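PDB 2RHM: putative kinase from Chloroflexus aurantiacus, which is of unknown function but has a P-loop NTPase fold and probably binds a nucleoside triphosphate, perhaps as a kinase. Local coordinates for residues Leu7-Gly12 and Pro106-Cys111. Sequence-based numbering, arbitrary orientation.
Sequences LIIVTG and PIQIRC
With its CG anti to the backbone N (chi1 -171°) and the chain extended beyond it, Gln-108 crosses the side chain of Thr-11 obliquely, its OE1 3.6 Å from Thr-11 CG2; Thr-11 OG1 is anti to the backbone N (chi1 -167°), which leaves CG2 between that N and the carbonyl carbon. The two belong to adjacent parallel strands, 6-12 and 105-112, in the middle of the P-loop NTPase sheet. Odd residues of 7-12 turn their backbone polar groups to this neighbour: Ile-9 N donates to Ile-107 O and its carbonyl accepts Ile-109 N, each at 2.8 Å, while Leu-7 O accepts Ile-107 N and Leu-7 also bonds Thr-105. Ile-8 and Val-10 bond instead to strand 80-83 and its end. On the face with Gln-108, Ile-9 CD1 lies beside Pro-106 CB (4.1 Å), the two side chains pointing the same way, while OE1 of Gln-108 is held by Leu-156 N. Arg-110, bent at chi3, leads its end away; NE bonds Thr-164 OG1 and NH1 Ile-153 O. Ile-8, Val-10, Ile-107 and Ile-109 line the other face, packed against helices 18-29 and 175-187. Strand 6-12 leads into a probable Walker A loop at Gly-12, beside which Cys-111 N donates to Thr-11 O (2.8 Å).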
loop_
_atom_site.group_PDB
_atom_site.type_symbol
_atom_site.label_atom_id
_atom_site.label_comp_id
_atom_site.label_asym_id
_atom_site.label_seq_id
_atom_site.Cartn_x
_atom_site.Cartn_y
_atom_site.Cartn_z
ATOM N N LEU B 7 -5.754 13.339 -5.904
ATOM C CA LEU B 7 -6.053 12.406 -4.831
ATOM C C LEU B 7 -7.570 12.381 -4.714
ATOM O O LEU B 7 -8.175 13.399 -4.390
ATOM C CB LEU B 7 -5.414 12.840 -3.514
ATOM C CG LEU B 7 -5.853 12.040 -2.277
ATOM C CD1 LEU B 7 -5.630 10.557 -2.491
ATOM C CD2 LEU B 7 -5.126 12.490 -1.006
ATOM N N ILE B 8 -8.169 11.235 -5.043
ATOM C CA ILE B 8 -9.613 11.079 -5.035
ATOM C C ILE B 8 -9.996 10.408 -3.738
ATOM O O ILE B 8 -9.628 9.262 -3.503
ATOM C CB ILE B 8 -10.099 10.263 -6.263
ATOM C CG1 ILE B 8 -9.665 10.981 -7.558
ATOM C CG2 ILE B 8 -11.602 10.070 -6.206
ATOM C CD1 ILE B 8 -9.549 10.058 -8.722
ATOM N N ILE B 9 -10.713 11.153 -2.897
ATOM C CA ILE B 9 -11.119 10.683 -1.598
ATOM C C ILE B 9 -12.572 10.244 -1.664
ATOM O O ILE B 9 -13.452 11.034 -1.994
ATOM C CB ILE B 9 -10.958 11.786 -0.523
ATOM C CG1 ILE B 9 -9.485 12.203 -0.396
ATOM C CG2 ILE B 9 -11.537 11.346 0.832
ATOM C CD1 ILE B 9 -9.140 13.443 -1.206
ATOM N N VAL B 10 -12.801 8.972 -1.385
ATOM C CA VAL B 10 -14.154 8.440 -1.292
ATOM C C VAL B 10 -14.469 8.135 0.151
ATOM O O VAL B 10 -13.827 7.288 0.776
ATOM C CB VAL B 10 -14.364 7.187 -2.152
ATOM C CG1 VAL B 10 -15.813 6.771 -2.119
ATOM C CG2 VAL B 10 -13.931 7.448 -3.585
ATOM N N THR B 11 -15.458 8.857 0.679
ATOM C CA THR B 11 -15.818 8.742 2.084
ATOM C C THR B 11 -17.296 8.400 2.243
ATOM O O THR B 11 -18.044 8.381 1.285
ATOM C CB THR B 11 -15.451 10.013 2.857
ATOM O OG1 THR B 11 -15.525 9.751 4.270
ATOM C CG2 THR B 11 -16.353 11.156 2.458
ATOM N N GLY B 12 -17.692 8.077 3.465
ATOM C CA GLY B 12 -19.054 7.706 3.767
ATOM C C GLY B 12 -19.058 6.871 5.002
ATOM O O GLY B 12 -18.041 6.251 5.344
ATOM N N PRO B 106 -7.098 17.582 -4.421
ATOM C CA PRO B 106 -8.189 16.733 -3.930
ATOM C C PRO B 106 -9.488 16.791 -4.722
ATOM O O PRO B 106 -9.897 17.865 -5.198
ATOM C CB PRO B 106 -8.432 17.267 -2.521
ATOM C CG PRO B 106 -8.148 18.726 -2.654
ATOM C CD PRO B 106 -6.989 18.832 -3.638
ATOM N N ILE B 107 -10.113 15.624 -4.858
ATOM C CA ILE B 107 -11.447 15.482 -5.424
ATOM C C ILE B 107 -12.149 14.554 -4.440
ATOM O O ILE B 107 -11.609 13.510 -4.110
ATOM C CB ILE B 107 -11.427 14.842 -6.807
ATOM C CG1 ILE B 107 -10.625 15.716 -7.792
ATOM C CG2 ILE B 107 -12.879 14.650 -7.309
ATOM C CD1 ILE B 107 -10.382 15.045 -9.134
ATOM N N GLN B 108 -13.328 14.922 -3.957
ATOM C CA GLN B 108 -13.971 14.158 -2.899
ATOM C C GLN B 108 -15.382 13.720 -3.255
ATOM O O GLN B 108 -16.166 14.500 -3.819
ATOM C CB GLN B 108 -13.981 14.952 -1.578
ATOM C CG GLN B 108 -14.432 14.133 -0.367
ATOM C CD GLN B 108 -14.250 14.855 0.985
ATOM O OE1 GLN B 108 -14.502 14.262 2.035
ATOM N NE2 GLN B 108 -13.807 16.116 0.959
ATOM N N ILE B 109 -15.645 12.443 -3.019
ATOM C CA ILE B 109 -16.983 11.856 -3.185
ATOM C C ILE B 109 -17.441 11.304 -1.840
ATOM O O ILE B 109 -16.743 10.492 -1.201
ATOM C CB ILE B 109 -17.018 10.745 -4.239
ATOM C CG1 ILE B 109 -16.490 11.263 -5.568
ATOM C CG2 ILE B 109 -18.446 10.228 -4.414
ATOM C CD1 ILE B 109 -16.445 10.257 -6.618
ATOM N N ARG B 110 -18.592 11.791 -1.391
ATOM C CA ARG B 110 -19.170 11.370 -0.137
ATOM C C ARG B 110 -20.412 10.540 -0.425
ATOM O O ARG B 110 -21.304 10.976 -1.140
ATOM C CB ARG B 110 -19.542 12.549 0.755
ATOM C CG ARG B 110 -20.320 12.076 1.966
ATOM C CD ARG B 110 -20.775 13.178 2.846
ATOM N NE ARG B 110 -21.679 14.110 2.177
ATOM C CZ ARG B 110 -22.410 15.007 2.821
ATOM N NH1 ARG B 110 -22.361 15.076 4.139
ATOM N NH2 ARG B 110 -23.211 15.828 2.153
ATOM N N CYS B 111 -20.444 9.326 0.110
ATOM C CA CYS B 111 -21.600 8.469 -0.051
ATOM C C CYS B 111 -22.482 8.574 1.166
ATOM O O CYS B 111 -21.980 8.672 2.270
ATOM C CB CYS B 111 -21.161 7.023 -0.223
ATOM S SG CYS B 111 -20.132 6.787 -1.660
#